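Local coordinates for protein 2,4-dihydroxyhept-2-ene-1,7-dioic acid aldolase (Kordia algicida OT-1, PDB 6BDE) that binds heme and, as a member of the H-NOX family, probably senses nitric oxide through the heme iron, at residues A[128-133]-A[173-178]; A[91-96]-A[122-127]; A[98-103]-A[116-121]. The protein carries 1 engineered substitution. All blocks are in the same frame, centred on the assembly; numbering follows the deposited sequence.

Interaction 1 (A[128-133]-A[173-178]). With HEM (protoporphyrin IX containing Fe), chain B.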
# COMPACT_ATOMS: atom_id res chain seq x y z
N SER A 128 -20.06 3.00 -4.31
CA SER A 128 -19.53 1.69 -4.65
C SER A 128 -18.45 1.84 -5.71
O SER A 128 -18.45 2.79 -6.49
CB SER A 128 -20.63 0.74 -5.15
OG SER A 128 -20.22 -0.61 -5.04
N LEU A 129 -17.52 0.88 -5.72
CA LEU A 129 -16.42 0.90 -6.68
C LEU A 129 -15.83 -0.49 -6.79
O LEU A 129 -15.45 -1.09 -5.77
CB LEU A 129 -15.34 1.91 -6.25
CG LEU A 129 -14.11 1.99 -7.16
CD1 LEU A 129 -14.49 2.54 -8.52
CD2 LEU A 129 -13.03 2.84 -6.52
N THR A 130 -15.74 -1.00 -8.01
CA THR A 130 -15.12 -2.29 -8.29
C THR A 130 -13.94 -2.06 -9.22
O THR A 130 -14.12 -1.54 -10.33
CB THR A 130 -16.11 -3.27 -8.91
OG1 THR A 130 -17.17 -3.54 -7.98
CG2 THR A 130 -15.42 -4.58 -9.27
N MET A 131 -12.74 -2.42 -8.77
CA MET A 131 -11.52 -2.21 -9.53
C MET A 131 -10.71 -3.50 -9.60
O MET A 131 -10.77 -4.34 -8.69
CB MET A 131 -10.66 -1.10 -8.91
CG MET A 131 -11.25 0.29 -9.00
SD MET A 131 -10.06 1.56 -8.54
CE MET A 131 -9.68 1.07 -6.86
N ILE A 132 -9.96 -3.64 -10.68
CA ILE A 132 -9.05 -4.76 -10.87
C ILE A 132 -7.63 -4.27 -10.59
O ILE A 132 -7.15 -3.34 -11.25
CB ILE A 132 -9.16 -5.35 -12.28
CG1 ILE A 132 -10.60 -5.77 -12.58
CG2 ILE A 132 -8.23 -6.55 -12.42
CD1 ILE A 132 -11.13 -6.83 -11.65
N TYR A 133 -6.98 -4.89 -9.62
CA TYR A 133 -5.60 -4.58 -9.27
C TYR A 133 -4.69 -5.59 -9.95
O TYR A 133 -4.93 -6.80 -9.87
CB TYR A 133 -5.41 -4.61 -7.75
CG TYR A 133 -3.97 -4.71 -7.28
CD1 TYR A 133 -3.21 -3.57 -7.09
CD2 TYR A 133 -3.39 -5.94 -7.01
CE1 TYR A 133 -1.90 -3.64 -6.65
CE2 TYR A 133 -2.08 -6.03 -6.57
CZ TYR A 133 -1.34 -4.88 -6.39
OH TYR A 133 -0.04 -4.96 -5.95
N LYS A 173 -9.42 -8.55 -7.66
CA LYS A 173 -10.61 -7.72 -7.83
C LYS A 173 -10.98 -7.10 -6.48
O LYS A 173 -11.23 -7.83 -5.51
CB LYS A 173 -11.77 -8.53 -8.39
CG LYS A 173 -13.03 -7.72 -8.65
CD LYS A 173 -14.24 -8.61 -8.83
CE LYS A 173 -15.05 -8.20 -10.06
NZ LYS A 173 -16.26 -9.06 -10.24
N PHE A 174 -11.01 -5.77 -6.43
CA PHE A 174 -11.42 -5.04 -5.24
C PHE A 174 -12.89 -4.67 -5.37
O PHE A 174 -13.28 -3.98 -6.33
CB PHE A 174 -10.58 -3.78 -5.04
CG PHE A 174 -9.23 -4.04 -4.44
CD1 PHE A 174 -8.21 -4.62 -5.18
CD2 PHE A 174 -8.96 -3.69 -3.13
CE1 PHE A 174 -6.97 -4.85 -4.63
CE2 PHE A 174 -7.72 -3.91 -2.56
CZ PHE A 174 -6.72 -4.49 -3.31
N ILE A 175 -13.71 -5.11 -4.43
CA ILE A 175 -15.12 -4.75 -4.37
C ILE A 175 -15.30 -3.84 -3.17
O ILE A 175 -15.31 -4.30 -2.02
CB ILE A 175 -16.03 -5.99 -4.29
CG1 ILE A 175 -15.65 -7.00 -5.37
CG2 ILE A 175 -17.49 -5.58 -4.43
CD1 ILE A 175 -16.50 -8.25 -5.37
N ILE A 176 -15.44 -2.54 -3.42
CA ILE A 176 -15.49 -1.52 -2.39
C ILE A 176 -16.91 -1.01 -2.27
O ILE A 176 -17.51 -0.57 -3.27
CB ILE A 176 -14.51 -0.37 -2.69
CG1 ILE A 176 -13.09 -0.91 -2.89
CG2 ILE A 176 -14.54 0.66 -1.57
CD1 ILE A 176 -12.29 -0.14 -3.91
N ASN A 177 -17.46 -1.05 -1.06
CA ASN A 177 -18.81 -0.57 -0.79
C ASN A 177 -18.77 0.29 0.47
O ASN A 177 -18.48 -0.22 1.56
CB ASN A 177 -19.79 -1.73 -0.62
CG ASN A 177 -20.42 -2.16 -1.93
OD1 ASN A 177 -21.38 -1.55 -2.40
ND2 ASN A 177 -19.88 -3.22 -2.53
N LYS A 178 -19.06 1.58 0.31
CA LYS A 178 -19.11 2.47 1.47
C LYS A 178 -20.20 2.01 2.42
O LYS A 178 -21.32 1.69 2.01
CB LYS A 178 -19.35 3.91 1.02
CG LYS A 178 -18.50 4.93 1.77
CD LYS A 178 -18.71 6.33 1.23
CE LYS A 178 -20.11 6.83 1.51
NZ LYS A 178 -20.37 8.15 0.89
CHA HEM B . 3.43 1.93 -4.95
CHB HEM B . 3.00 7.29 -4.20
CHC HEM B . -2.44 6.77 -3.47
CHD HEM B . -1.97 1.36 -3.98
C1A HEM B . 3.41 3.62 -4.72
C2A HEM B . 4.74 4.07 -4.57
C3A HEM B . 4.63 5.38 -4.38
C4A HEM B . 3.24 5.63 -4.44
CMA HEM B . 5.75 6.40 -4.17
CAA HEM B . 6.02 3.24 -4.63
CBA HEM B . 6.49 3.19 -6.08
CGA HEM B . 7.84 2.49 -6.22
O1A HEM B . 8.46 2.54 -7.31
O2A HEM B . 8.33 1.88 -5.24
C1B HEM B . 1.38 7.41 -3.90
C2B HEM B . 0.82 8.72 -3.33
C3B HEM B . -0.59 8.52 -3.16
C4B HEM B . -0.82 7.11 -3.64
CMB HEM B . 1.61 9.99 -3.01
CAB HEM B . -1.63 9.50 -2.65
CBB HEM B . -1.80 10.67 -3.23
C1C HEM B . -2.45 5.06 -3.57
C2C HEM B . -3.67 4.55 -3.08
C3C HEM B . -3.55 3.21 -3.21
C4C HEM B . -2.27 3.02 -3.77
CMC HEM B . -4.86 5.33 -2.53
CAC HEM B . -4.57 2.14 -2.84
CBC HEM B . -5.28 1.57 -3.79
C1D HEM B . -0.32 1.33 -4.26
C2D HEM B . 0.17 -0.09 -4.13
C3D HEM B . 1.57 -0.01 -4.37
C4D HEM B . 1.88 1.48 -4.64
CMD HEM B . -0.64 -1.34 -3.82
CAD HEM B . 2.57 -1.17 -4.37
CBD HEM B . 3.20 -1.35 -5.74
CGD HEM B . 2.44 -2.45 -6.49
O1D HEM B . 1.34 -2.86 -6.05
O2D HEM B . 2.93 -2.93 -7.55
NA HEM B . 2.36 4.55 -4.58
NB HEM B . 0.34 6.28 -4.05
NC HEM B . -1.47 4.15 -3.97
ND HEM B . 0.66 2.43 -4.50
FE HEM B . 0.36 4.40 -4.80
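CG of Y133 stands anti to its backbone N (chi1 163°), whereas CG of F174 is anti to its own carbonyl carbon (chi1 -79°), and the two aromatic side chains run side by side, pointing the same way. The methylene does the touching: Y133 CB lies 3.5 Å from F174 CE1. At the far end of the tyrosine, OH donates to heme propionate oxygen O1D at 2.5 Å, with O1D in the ring plane at its edge. M139 N also bonds to this hydroxyl, so two hydrogen bonds hold it. Behind it, the strands are joined antiparallel by four backbone bonds, two in the L129–I176 pair and two in the M131–F174 pair. The side chains of these four residues share one face of the sheet. There L129 CD2 meets I176 CD1 at 4.0 Å, and M131 CE approaches that same I176 CD1 obliquely at 4.1 Å. M147 and F151 of helix 140-153 pack against this face. On the other face K173 reaches across two neighbours, with CG 3.7 Å from I132 CD1 and CE against the methyl of T130. At the far end of the ladder S128 OG sits 3.0 Å from N177 OD1 and 3.2 Å from I176 O; its single proton could go to either. Just beyond the last pair of the ladder Y133 turns to the heme, and with S135 and R137 it makes up the Y-x-S-x-R propionate-binding motif of H-NOX domains.

Interaction 2 (A[91-96]-A[122-127])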
# COMPACT_ATOMS: atom_id res chain seq x y z
N ASP A 91 -14.14 13.13 -1.87
CA ASP A 91 -14.91 11.91 -1.73
C ASP A 91 -13.95 10.73 -1.84
O ASP A 91 -13.08 10.72 -2.74
CB ASP A 91 -16.00 11.82 -2.80
CG ASP A 91 -16.81 10.54 -2.71
OD1 ASP A 91 -17.76 10.49 -1.89
OD2 ASP A 91 -16.50 9.59 -3.45
N PRO A 92 -14.07 9.72 -0.97
CA PRO A 92 -13.12 8.60 -1.02
C PRO A 92 -13.29 7.72 -2.25
O PRO A 92 -12.30 7.19 -2.76
CB PRO A 92 -13.42 7.82 0.27
CG PRO A 92 -14.84 8.16 0.58
CD PRO A 92 -15.04 9.58 0.13
N ILE A 93 -14.52 7.55 -2.74
CA ILE A 93 -14.73 6.73 -3.93
C ILE A 93 -14.14 7.40 -5.16
O ILE A 93 -13.51 6.74 -6.00
CB ILE A 93 -16.23 6.43 -4.11
CG1 ILE A 93 -16.72 5.46 -3.03
CG2 ILE A 93 -16.51 5.87 -5.50
CD1 ILE A 93 -16.10 4.09 -3.12
N GLU A 94 -14.31 8.72 -5.28
CA GLU A 94 -13.77 9.44 -6.43
C GLU A 94 -12.24 9.40 -6.43
O GLU A 94 -11.62 9.29 -7.49
CB GLU A 94 -14.27 10.88 -6.43
CG GLU A 94 -14.14 11.58 -7.77
CD GLU A 94 -15.08 11.01 -8.82
OE1 GLU A 94 -16.31 11.03 -8.59
OE2 GLU A 94 -14.59 10.53 -9.86
N MET A 95 -11.63 9.49 -5.25
CA MET A 95 -10.17 9.45 -5.17
C MET A 95 -9.63 8.08 -5.57
O MET A 95 -8.65 7.99 -6.32
CB MET A 95 -9.71 9.83 -3.77
CG MET A 95 -8.23 9.56 -3.50
SD MET A 95 -7.64 10.30 -1.97
CE MET A 95 -6.04 9.51 -1.82
N LEU A 96 -10.26 7.01 -5.08
CA LEU A 96 -9.80 5.67 -5.42
C LEU A 96 -10.01 5.37 -6.90
O LEU A 96 -9.19 4.65 -7.51
CB LEU A 96 -10.52 4.63 -4.56
CG LEU A 96 -10.21 4.68 -3.06
CD1 LEU A 96 -10.89 3.53 -2.33
CD2 LEU A 96 -8.71 4.66 -2.82
N GLU A 122 -14.13 -1.13 -13.19
CA GLU A 122 -15.15 -1.85 -13.94
C GLU A 122 -16.56 -1.38 -13.62
O GLU A 122 -17.41 -1.38 -14.51
CB GLU A 122 -15.05 -3.35 -13.66
CG GLU A 122 -13.78 -3.99 -14.19
CD GLU A 122 -13.78 -5.50 -14.06
OE1 GLU A 122 -14.52 -6.02 -13.19
OE2 GLU A 122 -13.04 -6.17 -14.81
N GLU A 123 -16.83 -0.98 -12.38
CA GLU A 123 -18.11 -0.43 -11.97
C GLU A 123 -17.86 0.69 -10.97
O GLU A 123 -16.90 0.65 -10.20
CB GLU A 123 -19.03 -1.49 -11.35
CG GLU A 123 -19.36 -2.65 -12.28
CD GLU A 123 -20.09 -3.77 -11.56
OE1 GLU A 123 -20.81 -3.48 -10.58
OE2 GLU A 123 -19.93 -4.94 -11.97
N LYS A 124 -18.75 1.69 -10.98
CA LYS A 124 -18.60 2.82 -10.07
C LYS A 124 -19.94 3.50 -9.87
O LYS A 124 -20.60 3.87 -10.84
CB LYS A 124 -17.58 3.83 -10.61
CG LYS A 124 -17.48 5.10 -9.78
CD LYS A 124 -16.52 6.10 -10.40
CE LYS A 124 -16.32 7.31 -9.49
NZ LYS A 124 -17.62 7.91 -9.07
N THR A 125 -20.33 3.66 -8.61
CA THR A 125 -21.43 4.53 -8.21
C THR A 125 -20.89 5.54 -7.20
O THR A 125 -19.68 5.64 -6.98
CB THR A 125 -22.60 3.72 -7.64
OG1 THR A 125 -22.24 3.21 -6.35
CG2 THR A 125 -22.97 2.57 -8.56
N ALA A 126 -21.81 6.30 -6.59
CA ALA A 126 -21.39 7.29 -5.61
C ALA A 126 -20.83 6.64 -4.35
O ALA A 126 -19.96 7.23 -3.69
CB ALA A 126 -22.56 8.21 -5.26
N ASN A 127 -21.29 5.44 -4.02
CA ASN A 127 -20.87 4.76 -2.80
C ASN A 127 -20.36 3.35 -3.06
O ASN A 127 -20.24 2.57 -2.11
CB ASN A 127 -22.02 4.72 -1.79
CG ASN A 127 -22.54 6.10 -1.44
OD1 ASN A 127 -21.77 7.03 -1.24
ND2 ASN A 127 -23.86 6.23 -1.38
O HOH W 1 -18.42 9.18 -5.23
O HOH W 2 -18.57 8.17 -1.51
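K124 comes to the E94 carboxylate obliquely, above its plane but off to one side: CE of the lysine is 3.7 Å from E94 OE2 and about as far from OE1. K124 NZ is displaced toward E94 OE1, making a salt bridge whose hydrogen bond is weak at 3.4 Å. The D91 carboxylate is engaged differently, since E94 N donates to its OD2 over 3.0 Å; OD2 offers its anti lone pair, the one turned away from OD1. Water 1 donates both to D91 OD2, at 2.7 Å, and to A126 O, at 2.9 Å. A second water lies between D91 OD1 and the same A126 O, but which acceptors receive its protons is doubtful. The lysine runs out extended and turns only at its last torsion (chi4 -52°), which sets NZ on the side of OE1. The two side chains cross at about a right angle. D91 is the N-cap of the short helix 92-96, so the residue that caps the helix start, taking the N-H of E94, is also tied through water to the loop after strand 123-124. E122 and E123 both face T130, a classic beta bulge, where the chain turns a corner. Between the polar contacts I93 points at the loop, its CG2 3.5 Å from T125 O and its CG1 3.8 Å from A126 O. Its other neighbours are L129, I176 and F151, placing it where the helix meets the sheet and helix 140-153. Within the loop N127 N gives T125 OG1 a weak bond, and N127 OD1 takes a hydrogen bond from K178 NZ of strand 171-178.

Interaction 3 (A[98-103]-A[116-121]). With HEM (protoporphyrin IX containing Fe), chain B.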
# COMPACT_ATOMS: atom_id res chain seq x y z
N SER A 98 -9.50 7.46 -9.08
CA SER A 98 -8.57 8.37 -9.75
C SER A 98 -7.12 7.99 -9.51
O SER A 98 -6.22 8.78 -9.84
CB SER A 98 -8.83 9.80 -9.28
OG SER A 98 -10.16 10.20 -9.54
N ILE A 99 -6.85 6.81 -8.96
CA ILE A 99 -5.48 6.39 -8.72
C ILE A 99 -4.74 6.21 -10.04
O ILE A 99 -3.61 6.67 -10.21
CB ILE A 99 -5.45 5.10 -7.88
CG1 ILE A 99 -6.10 5.33 -6.51
CG2 ILE A 99 -4.02 4.59 -7.71
CD1 ILE A 99 -6.50 4.05 -5.82
N GLU A 100 -5.38 5.54 -11.00
CA GLU A 100 -4.70 5.18 -12.23
C GLU A 100 -4.46 6.39 -13.12
O GLU A 100 -3.35 6.59 -13.62
CB GLU A 100 -5.51 4.11 -12.98
CG GLU A 100 -4.88 3.66 -14.29
CD GLU A 100 -3.61 2.85 -14.08
OE1 GLU A 100 -3.43 2.29 -12.98
OE2 GLU A 100 -2.79 2.77 -15.02
N ASN A 101 -5.48 7.21 -13.33
CA ASN A 101 -5.41 8.28 -14.32
C ASN A 101 -5.04 9.64 -13.75
O ASN A 101 -4.97 10.61 -14.50
CB ASN A 101 -6.74 8.38 -15.09
CG ASN A 101 -7.93 8.67 -14.18
OD1 ASN A 101 -7.77 8.99 -13.00
ND2 ASN A 101 -9.13 8.55 -14.74
N HIS A 102 -4.79 9.74 -12.44
CA HIS A 102 -4.33 11.00 -11.88
C HIS A 102 -3.24 10.81 -10.84
O HIS A 102 -2.12 11.31 -11.01
CB HIS A 102 -5.48 11.79 -11.27
CG HIS A 102 -5.05 13.08 -10.64
ND1 HIS A 102 -5.49 13.48 -9.39
CD2 HIS A 102 -4.21 14.05 -11.07
CE1 HIS A 102 -4.95 14.65 -9.09
NE2 HIS A 102 -4.17 15.01 -10.09
N ILE A 103 -3.56 10.11 -9.75
CA ILE A 103 -2.65 10.04 -8.60
C ILE A 103 -1.32 9.42 -9.02
O ILE A 103 -0.25 10.04 -8.87
CB ILE A 103 -3.29 9.25 -7.45
CG1 ILE A 103 -4.43 10.07 -6.82
CG2 ILE A 103 -2.25 8.91 -6.40
CD1 ILE A 103 -5.29 9.27 -5.87
N LEU A 116 4.80 0.97 -10.52
CA LEU A 116 3.48 1.12 -9.93
C LEU A 116 2.53 0.05 -10.44
O LEU A 116 2.73 -0.50 -11.53
CB LEU A 116 2.92 2.51 -10.26
CG LEU A 116 3.78 3.69 -9.80
CD1 LEU A 116 3.42 4.95 -10.55
CD2 LEU A 116 3.65 3.89 -8.30
N PRO A 117 1.49 -0.28 -9.67
CA PRO A 117 0.49 -1.24 -10.14
C PRO A 117 -0.48 -0.55 -11.10
O PRO A 117 -0.40 0.65 -11.36
CB PRO A 117 -0.21 -1.66 -8.85
CG PRO A 117 -0.14 -0.45 -7.99
CD PRO A 117 1.18 0.22 -8.32
N THR A 118 -1.41 -1.34 -11.63
CA THR A 118 -2.49 -0.83 -12.45
C THR A 118 -3.82 -1.06 -11.75
O THR A 118 -4.05 -2.12 -11.15
CB THR A 118 -2.51 -1.49 -13.83
OG1 THR A 118 -2.35 -2.90 -13.70
CG2 THR A 118 -1.39 -0.94 -14.70
N PHE A 119 -4.69 -0.05 -11.80
CA PHE A 119 -6.06 -0.15 -11.30
C PHE A 119 -7.01 0.16 -12.45
O PHE A 119 -6.89 1.22 -13.09
CB PHE A 119 -6.30 0.81 -10.14
CG PHE A 119 -5.73 0.34 -8.83
CD1 PHE A 119 -6.44 -0.55 -8.02
CD2 PHE A 119 -4.50 0.79 -8.39
CE1 PHE A 119 -5.92 -0.98 -6.82
CE2 PHE A 119 -3.97 0.36 -7.19
CZ PHE A 119 -4.68 -0.52 -6.40
N VAL A 120 -7.94 -0.75 -12.72
CA VAL A 120 -8.91 -0.59 -13.79
C VAL A 120 -10.30 -0.62 -13.18
O VAL A 120 -10.69 -1.62 -12.57
CB VAL A 120 -8.76 -1.68 -14.87
CG1 VAL A 120 -9.76 -1.45 -15.99
CG2 VAL A 120 -7.33 -1.69 -15.40
N VAL A 121 -11.04 0.47 -13.34
CA VAL A 121 -12.41 0.55 -12.84
C VAL A 121 -13.32 -0.24 -13.77
O VAL A 121 -13.29 -0.05 -14.99
CB VAL A 121 -12.86 2.01 -12.73
CG1 VAL A 121 -14.32 2.08 -12.28
CG2 VAL A 121 -11.97 2.77 -11.76
CHA HEM B . 3.43 1.93 -4.95
CHB HEM B . 3.00 7.29 -4.20
CHC HEM B . -2.44 6.77 -3.47
CHD HEM B . -1.97 1.36 -3.98
C1A HEM B . 3.41 3.62 -4.72
C2A HEM B . 4.74 4.07 -4.57
C3A HEM B . 4.63 5.38 -4.38
C4A HEM B . 3.24 5.63 -4.44
CMA HEM B . 5.75 6.40 -4.17
CAA HEM B . 6.02 3.24 -4.63
CBA HEM B . 6.49 3.19 -6.08
CGA HEM B . 7.84 2.49 -6.22
O1A HEM B . 8.46 2.54 -7.31
O2A HEM B . 8.33 1.88 -5.24
C1B HEM B . 1.38 7.41 -3.90
C2B HEM B . 0.82 8.72 -3.33
C3B HEM B . -0.59 8.52 -3.16
C4B HEM B . -0.82 7.11 -3.64
CMB HEM B . 1.61 9.99 -3.01
CAB HEM B . -1.63 9.50 -2.65
CBB HEM B . -1.80 10.67 -3.23
C1C HEM B . -2.45 5.06 -3.57
C2C HEM B . -3.67 4.55 -3.08
C3C HEM B . -3.55 3.21 -3.21
C4C HEM B . -2.27 3.02 -3.77
CMC HEM B . -4.86 5.33 -2.53
CAC HEM B . -4.57 2.14 -2.84
CBC HEM B . -5.28 1.57 -3.79
C1D HEM B . -0.32 1.33 -4.26
C2D HEM B . 0.17 -0.09 -4.13
C3D HEM B . 1.57 -0.01 -4.37
C4D HEM B . 1.88 1.48 -4.64
CMD HEM B . -0.64 -1.34 -3.82
CAD HEM B . 2.57 -1.17 -4.37
CBD HEM B . 3.20 -1.35 -5.74
CGD HEM B . 2.44 -2.45 -6.49
O1D HEM B . 1.34 -2.86 -6.05
O2D HEM B . 2.93 -2.93 -7.55
NA HEM B . 2.36 4.55 -4.58
NB HEM B . 0.34 6.28 -4.05
NC HEM B . -1.47 4.15 -3.97
ND HEM B . 0.66 2.43 -4.50
FE HEM B . 0.36 4.40 -4.80
O HOH W 3 -2.22 2.51 -10.60
O HOH W 4 -0.05 2.43 -13.50
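E100 at the start of helix 99-103, which opens with a wider pi-type turn, comes closest to F119 of strand 118-121, with their CA atoms 5.6 Å apart and the two short axes inclined at 113°. CG of E100 stands anti to its backbone N and the chain then bends at chi2, carrying CD round toward the strand. Its OE1 accepts from F119 N at 2.9 Å, a nearly straight bond (167° at the hydrogen), although the donor lies well above the carboxylate plane, 46° out of it. Water 3 donates to E100 OE1 and to P117 O, each at 2.7 Å. Water 4 repeats the bridge through the other carboxylate oxygen, reaching E100 OE2 at 3.2 Å. On the heme side the contact is apolar: the I99 and F119 side chains cross at a slant, CG2 of I99 lying 3.9 Å from CD2 of F119. I99 CD1 and F119 CZ each touch heme vinyl carbon CBC, at 3.4 Å in both cases. P117 sets CB and CG against propionate oxygen O1D. An alanine in place of E100 would probably leave F119 N without its side-chain acceptor and both waters without their hold on the helix, so that the helix start and the strand would be less firmly joined. The chemistry is therefore two-sided. A carboxylate, probably ionised given the N-H and water protons it receives, fastens the strand to the helix that bears the axial ligand H104, while hydrocarbon closes over the heme edge.

Along the chain the segments run 91-96, 98-103, 116-121, 122-127, 128-133 and 173-178, so interaction 3 falls within the span bounded by interaction 2, and interaction 1 follows both. All three reach one antiparallel sheet, in which strand 128-134 pairs with 118-121, 123-124 and 171-178. Centres of interactions 1 and 2 are 8 Å apart, those of 2 and 3 about 12 Å, and those of 1 and 3 about 13 Å. Interactions 1 and 3 both touch the heme, and Y133 and F119 meet there, whereas interaction 2 is a surface contact. Interactions 2 and 3 attach the consecutive helices 92-96 and 99-110 to the sheet, while interaction 1 pairs two strands within it.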